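Local coordinates for protein endonuclease MutS2 (Deinococcus radiodurans, PDB 4OD6) that probably senses stalled, collided ribosomes and splits them into subunits, and carries the C-terminal Smr domain described here, a module linked to endonuclease activity, at residues Arg17-Ser20 / Val21-Val25; Glu26-Arg29 / Ala30-Glu34. All coordinates share one frame; numbering follows the deposited sequence. Where two conformers were deposited one is given.

Contact 1. Residues Arg17-Ser20 / Val21-Val25; sequences RGLS and VEAAV
The flat peptide joining Ser20 to Val21 meets the first helical turn through its carbonyl oxygen: Ser20 O accepts a hydrogen bond from Ala24 N at 2.8 Å. The methyl of Ala24 also lies beside this oxygen, Ala24 CB being 3.3 Å from Ser20 O. On the same serine the hydroxyl works as a second acceptor. Holding OG between the backbone N and the carbonyl carbon (chi1 70°) puts it at Ala23 N, which donates to Ser20 OG at 3.0 Å in a fairly straight bond (N-H...O 161°). This is a classical N-cap: the side chain satisfies an amide of the first turn, where no preceding helical turn supplies a carbonyl. Next to it stands a hydrophobic staple, the pairing of the residue before the cap with the fourth residue after it, which brings Leu19 CB to 4.1 Å from Ala24 CB. The leucine continues along the helix flank, so that Leu19 CD1 settles 4.0 Å from Ala24 CA, while Leu19 CB also faces Ala23 CB at 4.2 Å. Cap and staple lie at the start of helix 21-38, directly after the loop that leaves strand 13-15, in the first beta-alpha connection of the Smr domain. Val21, whose CB touches the serine carbonyl carbon, packs its side chain on Val53 and Thr57 of helix 53-62.

Contact 2. Residues Glu26-Arg29 / Ala30-Glu34; sequences EELR and AAIAE
Leu28 and Ile32, one helical turn apart, meet through the ends of their side chains and illustrate how spacing of four residues builds an apolar ridge on a helix. In Leu28 the CG lies anti to the backbone N (chi1 177°), and the second torsion (57°) leaves CD1 within 3.7 Å of Ile32 CD1. Ile32 takes the complementary form: CG1 sits beside its own backbone N (chi1 -67°), which sends the longer branch back along the helix to Leu28, and the remaining chain is extended so that CD1 reaches the leucine. The two side chains cross at a slant. The same rotamer lays the isoleucine branch against the preceding turn, with Ile32 CG1 only 3.2 Å from Leu28 O, an oxygen that also accepts from Ile32 N at 2.9 Å.

Four consecutive i to i+4 bonds carry the backbone through this region, from the one between Ala30 N and Glu26 O (3.1 Å) to the one between Ala33 N and Arg29 O (3.1 Å). Ala30, Ala31 and Ala33 set their methyls close to those carbonyls; Ala31 CB, for instance, is 3.4 Å from Glu27 O, and Ala31 also packs on Leu14. Arg29 runs extended as far as NE and then turns its guanidinium group, whose NH1 is hydrogen-bonded to Tyr61 OH.

The apolar ridge is covered by Leu58, Tyr61 and Leu62 of helix 53-62, while Leu14 of strand 13-15 and Leu43 and Val45 of strand 43-46 lie beneath it, within a beta-alpha-beta unit.

Overall arrangement
Both contacts belong to helix 21-38 and follow each other along it, their centres about 12 Å apart. Contact 1 is a surface feature at the helix start, where a loop side chain has to supply an acceptor that the backbone lacks; contact 2, partly buried, lies where the helix is already running and every hydrogen bond between its two segments is backbone to backbone. Their apolar parts differ accordingly: the start uses a leucine against alanine methyls, whereas the later turns offer larger residues to the sheet as well as to helix 53-62; both contacts touch that helix. A direct link exists too, since Leu19 CD1 of contact 1 packs on Glu27 CG of contact 2 at 4.2 Å.

Contact 1. Residues Arg17-Ser20 / Val21-Val25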
loop_
_atom_site.group_PDB
_atom_site.type_symbol
_atom_site.label_atom_id
_atom_site.label_comp_id
_atom_site.label_asym_id
_atom_site.label_seq_id
_atom_site.Cartn_x
_atom_site.Cartn_y
_atom_site.Cartn_z
ATOM N N ARG A 17 9.069 -4.629 -0.243
ATOM C CA ARG A 17 9.557 -5.995 -0.083
ATOM C C ARG A 17 10.845 -6.008 0.705
ATOM O O ARG A 17 11.646 -5.155 0.603
ATOM C CB ARG A 17 9.806 -6.626 -1.448
ATOM C CG ARG A 17 8.574 -6.891 -2.299
ATOM C CD ARG A 17 8.974 -7.270 -3.712
ATOM N NE ARG A 17 9.237 -6.129 -4.542
ATOM C CZ ARG A 17 9.214 -6.172 -5.870
ATOM N NH1 ARG A 17 8.885 -7.307 -6.477
ATOM N NH2 ARG A 17 9.440 -5.078 -6.606
ATOM N N GLY A 18 10.937 -6.937 1.619
ATOM C CA GLY A 18 12.128 -7.208 2.490
ATOM C C GLY A 18 12.139 -6.403 3.754
ATOM O O GLY A 18 12.980 -6.629 4.596
ATOM N N LEU A 19 11.177 -5.486 3.905
ATOM C CA LEU A 19 11.016 -4.771 5.167
ATOM C C LEU A 19 10.330 -5.593 6.258
ATOM O O LEU A 19 9.557 -6.469 5.997
ATOM C CB LEU A 19 10.251 -3.466 4.943
ATOM C CG LEU A 19 10.935 -2.423 4.082
ATOM C CD1 LEU A 19 10.093 -1.166 3.985
ATOM C CD2 LEU A 19 12.325 -2.109 4.571
ATOM N N SER A 20 10.624 -5.245 7.506
ATOM C CA SER A 20 9.877 -5.758 8.625
ATOM C C SER A 20 8.463 -5.174 8.614
ATOM O O SER A 20 8.202 -4.163 7.962
ATOM C CB SER A 20 10.531 -5.385 9.943
ATOM O OG SER A 20 10.404 -3.990 10.189
ATOM N N VAL A 21 7.576 -5.802 9.367
ATOM C CA VAL A 21 6.197 -5.356 9.439
ATOM C C VAL A 21 6.196 -3.924 9.946
ATOM O O VAL A 21 5.516 -3.105 9.395
ATOM C CB VAL A 21 5.328 -6.275 10.335
ATOM C CG1 VAL A 21 4.010 -5.591 10.706
ATOM C CG2 VAL A 21 5.073 -7.603 9.645
ATOM N N GLU A 22 6.956 -3.634 10.983
ATOM C CA GLU A 22 6.949 -2.299 11.544
ATOM C C GLU A 22 7.497 -1.253 10.587
ATOM O O GLU A 22 6.991 -0.152 10.476
ATOM C CB GLU A 22 7.706 -2.257 12.879
ATOM C CG GLU A 22 6.951 -2.912 14.021
ATOM C CD GLU A 22 7.314 -2.380 15.374
ATOM O OE1 GLU A 22 6.397 -2.068 16.141
ATOM O OE2 GLU A 22 8.505 -2.253 15.612
ATOM N N ALA A 23 8.580 -1.595 9.927
ATOM C CA ALA A 23 9.169 -0.695 8.953
ATOM C C ALA A 23 8.240 -0.469 7.762
ATOM O O ALA A 23 8.119 0.623 7.282
ATOM C CB ALA A 23 10.532 -1.220 8.489
ATOM N N ALA A 24 7.618 -1.515 7.292
ATOM C CA ALA A 24 6.707 -1.407 6.167
ATOM C C ALA A 24 5.492 -0.528 6.516
ATOM O O ALA A 24 5.051 0.301 5.719
ATOM C CB ALA A 24 6.290 -2.793 5.676
ATOM N N VAL A 25 4.933 -0.713 7.706
ATOM C CA VAL A 25 3.805 0.108 8.133
ATOM C C VAL A 25 4.236 1.558 8.237
ATOM O O VAL A 25 3.533 2.421 7.769
ATOM C CB VAL A 25 3.216 -0.405 9.474
ATOM C CG1 VAL A 25 2.275 0.615 10.084
ATOM C CG2 VAL A 25 2.518 -1.732 9.269
#

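Contact 2. Residues Glu26-Arg29 / Ala30-Glu34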
loop_
_atom_site.group_PDB
_atom_site.type_symbol
_atom_site.label_atom_id
_atom_site.label_comp_id
_atom_site.label_asym_id
_atom_site.label_seq_id
_atom_site.Cartn_x
_atom_site.Cartn_y
_atom_site.Cartn_z
ATOM N N GLU A 26 5.389 1.822 8.818
ATOM C CA GLU A 26 5.844 3.206 8.947
ATOM C C GLU A 26 5.981 3.895 7.570
ATOM O O GLU A 26 5.578 5.032 7.362
ATOM C CB GLU A 26 7.213 3.234 9.638
ATOM C CG GLU A 26 7.837 4.620 9.726
ATOM C CD GLU A 26 9.289 4.603 10.124
ATOM O OE1 GLU A 26 9.829 3.547 10.508
ATOM O OE2 GLU A 26 9.893 5.659 9.998
ATOM N N GLU A 27 6.570 3.194 6.624
ATOM C CA GLU A 27 6.724 3.717 5.273
ATOM C C GLU A 27 5.380 3.926 4.583
ATOM O O GLU A 27 5.174 4.912 3.932
ATOM C CB GLU A 27 7.636 2.825 4.440
ATOM C CG GLU A 27 9.090 2.794 4.908
ATOM C CD GLU A 27 9.731 4.163 5.037
ATOM O OE1 GLU A 27 9.601 4.895 4.072
ATOM O OE2 GLU A 27 10.302 4.419 6.104
ATOM N N LEU A 28 4.486 2.964 4.752
ATOM C CA LEU A 28 3.175 3.072 4.140
ATOM C C LEU A 28 2.408 4.273 4.703
ATOM O O LEU A 28 1.817 5.039 3.964
ATOM C CB LEU A 28 2.389 1.771 4.335
ATOM C CG LEU A 28 0.959 1.767 3.795
ATOM C CD1 LEU A 28 0.930 2.104 2.309
ATOM C CD2 LEU A 28 0.302 0.414 4.047
ATOM N N ARG A 29 2.461 4.443 6.010
ATOM C CA ARG A 29 1.767 5.546 6.661
ATOM C C ARG A 29 2.308 6.891 6.151
ATOM O O ARG A 29 1.538 7.777 5.859
ATOM C CB ARG A 29 1.932 5.408 8.181
ATOM C CG ARG A 29 1.324 6.533 8.976
ATOM C CD ARG A 29 1.421 6.195 10.445
ATOM N NE ARG A 29 0.803 7.196 11.270
ATOM C CZ ARG A 29 -0.479 7.451 11.293
ATOM N NH1 ARG A 29 -1.336 6.707 10.597
ATOM N NH2 ARG A 29 -0.919 8.391 12.106
ATOM N N ALA A 30 3.630 7.026 6.036
ATOM C CA ALA A 30 4.259 8.251 5.505
ATOM C C ALA A 30 3.882 8.489 4.058
ATOM O O ALA A 30 3.620 9.581 3.659
ATOM C CB ALA A 30 5.783 8.149 5.652
ATOM N N ALA A 31 3.872 7.430 3.264
ATOM C CA ALA A 31 3.541 7.550 1.847
ATOM C C ALA A 31 2.127 7.997 1.654
ATOM O O ALA A 31 1.843 8.760 0.759
ATOM C CB ALA A 31 3.810 6.249 1.106
ATOM N N ILE A 32 1.207 7.457 2.436
ATOM C CA ILE A 32 -0.193 7.822 2.337
ATOM C C ILE A 32 -0.395 9.264 2.756
ATOM O O ILE A 32 -1.112 9.978 2.115
ATOM C CB ILE A 32 -1.083 6.868 3.159
ATOM C CG1 ILE A 32 -1.053 5.488 2.526
ATOM C CG2 ILE A 32 -2.503 7.394 3.271
ATOM C CD1 ILE A 32 -1.721 4.408 3.355
ATOM N N ALA A 33 0.263 9.691 3.815
ATOM C CA ALA A 33 0.137 11.081 4.288
ATOM C C ALA A 33 0.646 12.022 3.198
ATOM O O ALA A 33 0.076 13.046 2.926
ATOM C CB ALA A 33 0.914 11.275 5.598
ATOM N N GLU A 34 1.734 11.645 2.560
ATOM C CA GLU A 34 2.295 12.444 1.490
ATOM C C GLU A 34 1.326 12.528 0.332
ATOM O O GLU A 34 1.072 13.595 -0.177
ATOM C CB GLU A 34 3.637 11.858 1.024
ATOM C CG GLU A 34 4.259 12.540 -0.191
ATOM C CD GLU A 34 5.409 11.740 -0.776
ATOM O OE1 GLU A 34 5.151 10.800 -1.503
ATOM O OE2 GLU A 34 6.545 12.070 -0.492
#